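Local structure of ubiquitin-conjugating enzyme E2-21 kDa (5NL8) at residues Asp68-Thr71 / Asn72-Leu75; Glu87-Ile90 / Arg91-Arg95; Asp166-Thr169 / Ala170-Leu174. The protein probably catalyses, as an E2 ubiquitin-conjugating enzyme, the covalent attachment of ubiquitin to other proteins, a step needed for peroxisome biogenesis. One frame throughout, in Å; residues are numbered along the deposited sequence.

Contact 1 of 3, residues Asp68-Thr71 / Asn72-Leu75; sequences DIPT and NYPL
The phenol ring of Tyr-73 is approached obliquely by CG2 of Ile-69 and by CD of Pro-70, while one of its faces carries CB of the following Pro-74, which sits over the ring centre. This cluster forms around a type I beta turn running from Pro-70 to Tyr-73, in the loop that links strands 62-68 and 79-82 of the ubiquitin-conjugating (UBC) fold. The peptide bond between Tyr-73 and Pro-74 is cis, and the pair opens the YPxxPP sequence of E2 enzymes, which closes at Pro-78. With CG anti to the backbone N (chi1 -176°), the tyrosine ring is carried back over the preceding residues: Ile-69 CG2 lies 3.7 Å from Tyr-73 CB and reaches along to the near end of the ring, its distance to Tyr-73 CD1 being 4.1 Å. Pro-70 adds a looser contact, its CG 4.1 Å from Tyr-73 CB. The turn's own bond, Tyr-73 N to Pro-70 O, links Pro-70 and Tyr-73 but is weak at 3.3 Å, though fairly straight (154°). A second backbone bond follows, Leu-75 N to Asn-72 O at 2.8 Å, and continues the bend of the chain. Beyond the turn, Ile-69 and Tyr-73 both touch Leu-135 of helix 135-147, and Tyr-73 also lies against Arg-9 and Leu-10 of helix 6-21, where its OH is hydrogen-bonded to Glu-13. Asn-72 has CG between the backbone N and the carbonyl carbon (chi1 63°), which turns its amide back toward Pro-70. The amide nitrogen ND2 is bonded to Asp-76, and the oxygen OD1 rests 3.4 Å from CB of Pro-70.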
loop_
_atom_site.group_PDB
_atom_site.type_symbol
_atom_site.label_atom_id
_atom_site.label_comp_id
_atom_site.label_asym_id
_atom_site.label_seq_id
_atom_site.Cartn_x
_atom_site.Cartn_y
_atom_site.Cartn_z
ATOM N N ASP A 68 6.348 -1.740 -9.378
ATOM C CA ASP A 68 7.150 -2.046 -10.553
ATOM C C ASP A 68 6.244 -2.452 -11.709
ATOM O O ASP A 68 5.389 -3.330 -11.563
ATOM C CB ASP A 68 8.160 -3.150 -10.242
ATOM C CG ASP A 68 9.156 -2.744 -9.164
ATOM O OD1 ASP A 68 8.803 -1.909 -8.305
ATOM O OD2 ASP A 68 10.294 -3.257 -9.179
ATOM N N ILE A 69 6.436 -1.795 -12.849
ATOM C CA ILE A 69 5.602 -2.001 -14.028
ATOM C C ILE A 69 6.270 -2.941 -15.026
ATOM O O ILE A 69 7.421 -2.729 -15.397
ATOM C CB ILE A 69 5.297 -0.661 -14.732
ATOM C CG1 ILE A 69 4.607 0.307 -13.769
ATOM C CG2 ILE A 69 4.458 -0.883 -15.976
ATOM C CD1 ILE A 69 3.286 -0.197 -13.227
ATOM N N PRO A 70 5.549 -3.988 -15.458
ATOM C CA PRO A 70 6.078 -4.913 -16.467
ATOM C C PRO A 70 6.139 -4.276 -17.852
ATOM O O PRO A 70 5.438 -3.299 -18.108
ATOM C CB PRO A 70 5.077 -6.071 -16.440
ATOM C CG PRO A 70 3.803 -5.444 -15.986
ATOM C CD PRO A 70 4.209 -4.387 -14.993
ATOM N N THR A 71 6.969 -4.830 -18.731
ATOM C CA THR A 71 7.156 -4.282 -20.071
ATOM C C THR A 71 5.917 -4.460 -20.941
ATOM O O THR A 71 5.625 -3.626 -21.797
ATOM C CB THR A 71 8.353 -4.938 -20.784
ATOM O OG1 THR A 71 9.430 -5.114 -19.855
ATOM C CG2 THR A 71 8.820 -4.080 -21.952
ATOM N N ASN A 72 5.194 -5.551 -20.717
ATOM C CA ASN A 72 4.020 -5.865 -21.522
ATOM C C ASN A 72 2.739 -5.260 -20.954
ATOM O O ASN A 72 1.638 -5.634 -21.356
ATOM C CB ASN A 72 3.866 -7.382 -21.659
ATOM C CG ASN A 72 3.627 -8.068 -20.327
ATOM O OD1 ASN A 72 4.132 -7.631 -19.292
ATOM N ND2 ASN A 72 2.851 -9.145 -20.347
ATOM N N TYR A 73 2.891 -4.329 -20.016
ATOM C CA TYR A 73 1.759 -3.632 -19.412
ATOM C C TYR A 73 0.861 -3.030 -20.492
ATOM O O TYR A 73 1.362 -2.457 -21.458
ATOM C CB TYR A 73 2.266 -2.544 -18.461
ATOM C CG TYR A 73 1.186 -1.821 -17.693
ATOM C CD1 TYR A 73 0.678 -2.348 -16.514
ATOM C CD2 TYR A 73 0.685 -0.605 -18.140
ATOM C CE1 TYR A 73 -0.308 -1.690 -15.805
ATOM C CE2 TYR A 73 -0.303 0.062 -17.436
ATOM C CZ TYR A 73 -0.795 -0.486 -16.270
ATOM O OH TYR A 73 -1.776 0.171 -15.565
ATOM N N PRO A 74 -0.469 -3.155 -20.340
ATOM C CA PRO A 74 -1.199 -3.755 -19.218
ATOM C C PRO A 74 -1.629 -5.206 -19.431
ATOM O O PRO A 74 -2.682 -5.593 -18.923
ATOM C CB PRO A 74 -2.433 -2.864 -19.121
ATOM C CG PRO A 74 -2.734 -2.562 -20.555
ATOM C CD PRO A 74 -1.396 -2.498 -21.278
ATOM N N LEU A 75 -0.849 -5.992 -20.167
ATOM C CA LEU A 75 -1.180 -7.401 -20.359
ATOM C C LEU A 75 -0.946 -8.174 -19.070
ATOM O O LEU A 75 -1.578 -9.200 -18.821
ATOM C CB LEU A 75 -0.364 -8.011 -21.500
ATOM C CG LEU A 75 -1.003 -8.004 -22.891
ATOM C CD1 LEU A 75 -1.463 -6.606 -23.292
ATOM C CD2 LEU A 75 -0.042 -8.572 -23.923
#

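Contact 2 of 3, residues Glu87-Ile90 / Arg91-Arg95; sequences EEKI and RQLQR
Glu-88 and Arg-91, one helical turn apart on helix 87-94, meet with carboxylate and guanidinium planes almost perpendicular, 85° apart. The salt bridge is therefore not a flat two-by-two pairing: a single nitrogen, Arg-91 NH1, faces both carboxylate oxygens. Its bond to Glu-88 OE1, 2.8 Å long with an N-H...O angle of 151°, arrives on the syn side, 30° out of the carboxylate plane; the one to Glu-88 OE2 is equally short but weak. Both chains fold to meet, the glutamate bending at chi2 and the arginine at chi3, so the guanidinium turns back along the helix with Glu-87 O and Glu-88 CA at its edge. The CG of Arg-91 lies 3.7 Å above the guanidinium plane of Arg-95, offset toward the rim. An alanine in place of Arg-91 would remove NH1 and is likely to cost the Glu-88 carboxylate its salt-bridge partner and leave it less fixed in rotation. On another flank, Ile-90 CG2 lies 3.9 Å from Gln-94 NE2, which is bonded to Ser-183 O and Lys-181 O and ties the helix to the chain's C-terminal part; Ile-90 itself packs on Phe-85, Tyr-106 and Tyr-182. Glu-88, near the helix start, probably suits the helix dipole, but Arg-91 NE and Arg-95 NH2 lie 2.9 Å apart, a like-charge approach that is probably unfavourable and partly offset by Glu-88.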
loop_
_atom_site.group_PDB
_atom_site.type_symbol
_atom_site.label_atom_id
_atom_site.label_comp_id
_atom_site.label_asym_id
_atom_site.label_seq_id
_atom_site.Cartn_x
_atom_site.Cartn_y
_atom_site.Cartn_z
ATOM N N GLU A 87 14.181 -1.986 12.127
ATOM C CA GLU A 87 13.972 -1.285 13.396
ATOM C C GLU A 87 15.012 -0.181 13.660
ATOM O O GLU A 87 14.676 0.920 14.121
ATOM C CB GLU A 87 13.988 -2.301 14.540
ATOM C CG GLU A 87 15.133 -3.304 14.422
ATOM C CD GLU A 87 15.230 -4.245 15.603
ATOM O OE1 GLU A 87 14.176 -4.724 16.069
ATOM O OE2 GLU A 87 16.365 -4.503 16.061
ATOM N N GLU A 88 16.269 -0.488 13.362
ATOM C CA GLU A 88 17.369 0.456 13.528
ATOM C C GLU A 88 17.155 1.720 12.693
ATOM O O GLU A 88 17.177 2.846 13.214
ATOM C CB GLU A 88 18.687 -0.214 13.151
ATOM C CG GLU A 88 19.879 0.709 13.123
ATOM C CD GLU A 88 20.259 1.199 14.498
ATOM O OE1 GLU A 88 20.224 0.384 15.444
ATOM O OE2 GLU A 88 20.593 2.394 14.637
ATOM N N LYS A 89 16.930 1.524 11.397
ATOM C CA LYS A 89 16.661 2.632 10.487
ATOM C C LYS A 89 15.461 3.461 10.940
ATOM O O LYS A 89 15.507 4.690 10.917
ATOM C CB LYS A 89 16.428 2.112 9.067
ATOM C CG LYS A 89 15.999 3.187 8.074
ATOM C CD LYS A 89 16.131 2.700 6.640
ATOM C CE LYS A 89 15.817 3.813 5.655
ATOM N NZ LYS A 89 15.943 3.349 4.252
ATOM N N ILE A 90 14.389 2.787 11.352
ATOM C CA ILE A 90 13.173 3.485 11.750
ATOM C C ILE A 90 13.452 4.373 12.946
ATOM O O ILE A 90 13.044 5.537 12.985
ATOM C CB ILE A 90 12.033 2.512 12.093
ATOM C CG1 ILE A 90 11.587 1.752 10.840
ATOM C CG2 ILE A 90 10.859 3.265 12.700
ATOM C CD1 ILE A 90 10.477 0.750 11.090
ATOM N N ARG A 91 14.174 3.823 13.913
ATOM C CA ARG A 91 14.478 4.564 15.124
ATOM C C ARG A 91 15.375 5.758 14.812
ATOM O O ARG A 91 15.236 6.820 15.415
ATOM C CB ARG A 91 15.125 3.647 16.158
ATOM C CG ARG A 91 15.579 4.343 17.421
ATOM C CD ARG A 91 16.242 3.379 18.405
ATOM N NE ARG A 91 17.688 3.223 18.222
ATOM C CZ ARG A 91 18.280 2.511 17.263
ATOM N NH1 ARG A 91 19.605 2.458 17.210
ATOM N NH2 ARG A 91 17.567 1.825 16.377
ATOM N N GLN A 92 16.287 5.596 13.859
ATOM C CA GLN A 92 17.086 6.737 13.423
ATOM C C GLN A 92 16.224 7.806 12.750
ATOM O O GLN A 92 16.456 9.001 12.933
ATOM C CB GLN A 92 18.196 6.292 12.480
ATOM C CG GLN A 92 19.199 5.370 13.137
ATOM C CD GLN A 92 20.328 4.999 12.210
ATOM O OE1 GLN A 92 20.679 3.827 12.078
ATOM N NE2 GLN A 92 20.913 6.001 11.562
ATOM N N LEU A 93 15.228 7.376 11.983
ATOM C CA LEU A 93 14.314 8.310 11.325
ATOM C C LEU A 93 13.464 9.069 12.339
ATOM O O LEU A 93 13.122 10.230 12.127
ATOM C CB LEU A 93 13.399 7.582 10.337
ATOM C CG LEU A 93 14.020 7.042 9.047
ATOM C CD1 LEU A 93 12.972 6.341 8.193
ATOM C CD2 LEU A 93 14.684 8.166 8.264
ATOM N N GLN A 94 13.130 8.406 13.441
ATOM C CA GLN A 94 12.254 8.992 14.448
ATOM C C GLN A 94 12.929 10.119 15.235
ATOM O O GLN A 94 12.251 10.961 15.821
ATOM C CB GLN A 94 11.754 7.905 15.406
ATOM C CG GLN A 94 10.678 7.006 14.810
ATOM C CD GLN A 94 10.341 5.826 15.701
ATOM O OE1 GLN A 94 11.146 5.419 16.538
ATOM N NE2 GLN A 94 9.143 5.270 15.527
ATOM N N ARG A 95 14.258 10.143 15.238
ATOM C CA ARG A 95 14.994 11.178 15.961
ATOM C C ARG A 95 15.160 12.449 15.132
ATOM O O ARG A 95 15.679 13.454 15.618
ATOM C CB ARG A 95 16.368 10.662 16.389
ATOM C CG ARG A 95 16.323 9.566 17.434
ATOM C CD ARG A 95 17.683 8.912 17.583
ATOM N NE ARG A 95 17.663 7.816 18.547
ATOM C CZ ARG A 95 18.444 6.744 18.472
ATOM N NH1 ARG A 95 19.308 6.618 17.475
ATOM N NH2 ARG A 95 18.359 5.797 19.395
#

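Contact 3 of 3, residues Asp166-Thr169 / Ala170-Leu174; sequences DDTT and AYKDL
With Thr-168 CG2 anti to its N, and Lys-172 CG anti to its carbonyl carbon (chi1 -79°) and the chain extended to CE, Thr-168 CG2 comes 3.5 Å from Lys-172 CE. The two side chains run alongside in the same direction, and the lysine also lies against Pro-57. One residue on, Thr-169 and Asp-173 repeat the side-by-side placement: Thr-169 CG2 stands 3.8 Å from Asp-173 OD1. Here the carboxylate comes close to a backbone oxygen that already accepts a bond, Asp-173 N to Thr-169 O at 2.9 Å. Asp-173 OD2 is 3.2 Å from Thr-169 O, a probably unfavourable approach of two acceptors. All this takes place in the first turns of helix 168-181, with Asp-167 at the N-cap. The preceding helix, 157-164, ends in a Schellman motif in which Asp-166 takes positive phi (50°), just before the new helix. The Asp-167 side chain swings over the opening turn: OD1 comes to 3.5 Å from Ala-170 N, too far for a capping bond, and the carboxylate rests against the Ala-170 methyl. Ala-170 and Asp-167 also both touch Leu-162 of helix 157-164. The Asp-167 carbonyl accepts a weak bond from Tyr-171 N, and Thr-168 O a nearly linear one (174°) from Lys-172 N. Tyr-171, its CB 3.4 Å from Thr-168 O, sends its ring away from the turn onto Pro-57, Pro-111, Pro-149 and Met-159.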
loop_
_atom_site.group_PDB
_atom_site.type_symbol
_atom_site.label_atom_id
_atom_site.label_comp_id
_atom_site.label_asym_id
_atom_site.label_seq_id
_atom_site.Cartn_x
_atom_site.Cartn_y
_atom_site.Cartn_z
ATOM N N ASP A 166 -10.500 -16.384 14.282
ATOM C CA ASP A 166 -11.375 -15.251 14.571
ATOM C C ASP A 166 -11.040 -14.584 15.908
ATOM O O ASP A 166 -11.931 -14.262 16.694
ATOM C CB ASP A 166 -12.840 -15.694 14.550
ATOM C CG ASP A 166 -13.781 -14.573 14.150
ATOM O OD1 ASP A 166 -13.816 -14.225 12.949
ATOM O OD2 ASP A 166 -14.489 -14.043 15.033
ATOM N N ASP A 167 -9.748 -14.391 16.156
ATOM C CA ASP A 167 -9.289 -13.638 17.319
ATOM C C ASP A 167 -9.073 -12.175 16.924
ATOM O O ASP A 167 -7.946 -11.739 16.702
ATOM C CB ASP A 167 -7.998 -14.241 17.882
ATOM C CG ASP A 167 -7.715 -13.792 19.307
ATOM O OD1 ASP A 167 -8.224 -12.729 19.719
ATOM O OD2 ASP A 167 -6.979 -14.508 20.018
ATOM N N THR A 168 -10.169 -11.428 16.851
ATOM C CA THR A 168 -10.171 -10.064 16.327
ATOM C C THR A 168 -9.375 -9.085 17.182
ATOM O O THR A 168 -8.688 -8.193 16.665
ATOM C CB THR A 168 -11.609 -9.533 16.211
ATOM O OG1 THR A 168 -12.454 -10.552 15.667
ATOM C CG2 THR A 168 -11.651 -8.314 15.310
ATOM N N THR A 169 -9.483 -9.253 18.494
ATOM C CA THR A 169 -8.867 -8.339 19.440
ATOM C C THR A 169 -7.346 -8.373 19.351
ATOM O O THR A 169 -6.697 -7.330 19.377
ATOM C CB THR A 169 -9.300 -8.655 20.883
ATOM O OG1 THR A 169 -10.732 -8.647 20.965
ATOM C CG2 THR A 169 -8.732 -7.626 21.850
ATOM N N ALA A 170 -6.781 -9.571 19.236
ATOM C CA ALA A 170 -5.329 -9.721 19.171
ATOM C C ALA A 170 -4.778 -9.140 17.868
ATOM O O ALA A 170 -3.742 -8.476 17.857
ATOM C CB ALA A 170 -4.942 -11.183 19.311
ATOM N N TYR A 171 -5.489 -9.410 16.779
ATOM C CA TYR A 171 -5.212 -8.846 15.461
ATOM C C TYR A 171 -5.127 -7.317 15.527
ATOM O O TYR A 171 -4.083 -6.707 15.222
ATOM C CB TYR A 171 -6.316 -9.294 14.499
ATOM C CG TYR A 171 -6.074 -9.089 13.023
ATOM C CD1 TYR A 171 -6.371 -7.881 12.410
ATOM C CD2 TYR A 171 -5.601 -10.128 12.230
ATOM C CE1 TYR A 171 -6.173 -7.699 11.053
ATOM C CE2 TYR A 171 -5.399 -9.957 10.874
ATOM C CZ TYR A 171 -5.686 -8.739 10.291
ATOM O OH TYR A 171 -5.490 -8.561 8.941
ATOM N N LYS A 172 -6.236 -6.714 15.953
ATOM C CA LYS A 172 -6.338 -5.266 16.104
ATOM C C LYS A 172 -5.229 -4.700 16.987
ATOM O O LYS A 172 -4.596 -3.705 16.637
ATOM C CB LYS A 172 -7.703 -4.885 16.689
ATOM C CG LYS A 172 -8.850 -4.878 15.687
ATOM C CD LYS A 172 -10.182 -4.635 16.390
ATOM C CE LYS A 172 -11.364 -4.817 15.446
ATOM N NZ LYS A 172 -11.186 -4.077 14.163
ATOM N N ASP A 173 -5.003 -5.339 18.132
ATOM C CA ASP A 173 -3.987 -4.893 19.085
ATOM C C ASP A 173 -2.585 -4.917 18.485
ATOM O O ASP A 173 -1.779 -4.023 18.739
ATOM C CB ASP A 173 -4.020 -5.756 20.345
ATOM C CG ASP A 173 -5.197 -5.435 21.242
ATOM O OD1 ASP A 173 -5.289 -6.031 22.336
ATOM O OD2 ASP A 173 -6.026 -4.583 20.856
ATOM N N LEU A 174 -2.301 -5.945 17.693
ATOM C CA LEU A 174 -1.003 -6.066 17.040
ATOM C C LEU A 174 -0.804 -4.931 16.029
ATOM O O LEU A 174 0.218 -4.221 16.061
ATOM C CB LEU A 174 -0.879 -7.430 16.358
ATOM C CG LEU A 174 0.476 -8.140 16.405
ATOM C CD1 LEU A 174 1.071 -8.100 17.804
ATOM C CD2 LEU A 174 0.325 -9.571 15.932
#

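In the fold
The three contacts follow one another along the chain and none touches another. Contacts 1 and 3 are the most widely separated, on opposite sides of the chain's centre, with centres 37 Å apart and nearest atoms about 23 Å apart. Contact 2 is 34 Å from contact 1 and 26 Å from contact 3, centre to centre; its nearest atoms come within about 12 Å of contact 3. A more direct tie runs through helix 168-181: contact 3 holds its first turns, and contact 2 is bonded to Lys-181 at its end. All three lie within the UBC core but away from Cys-121, the predicted thioester-forming residue.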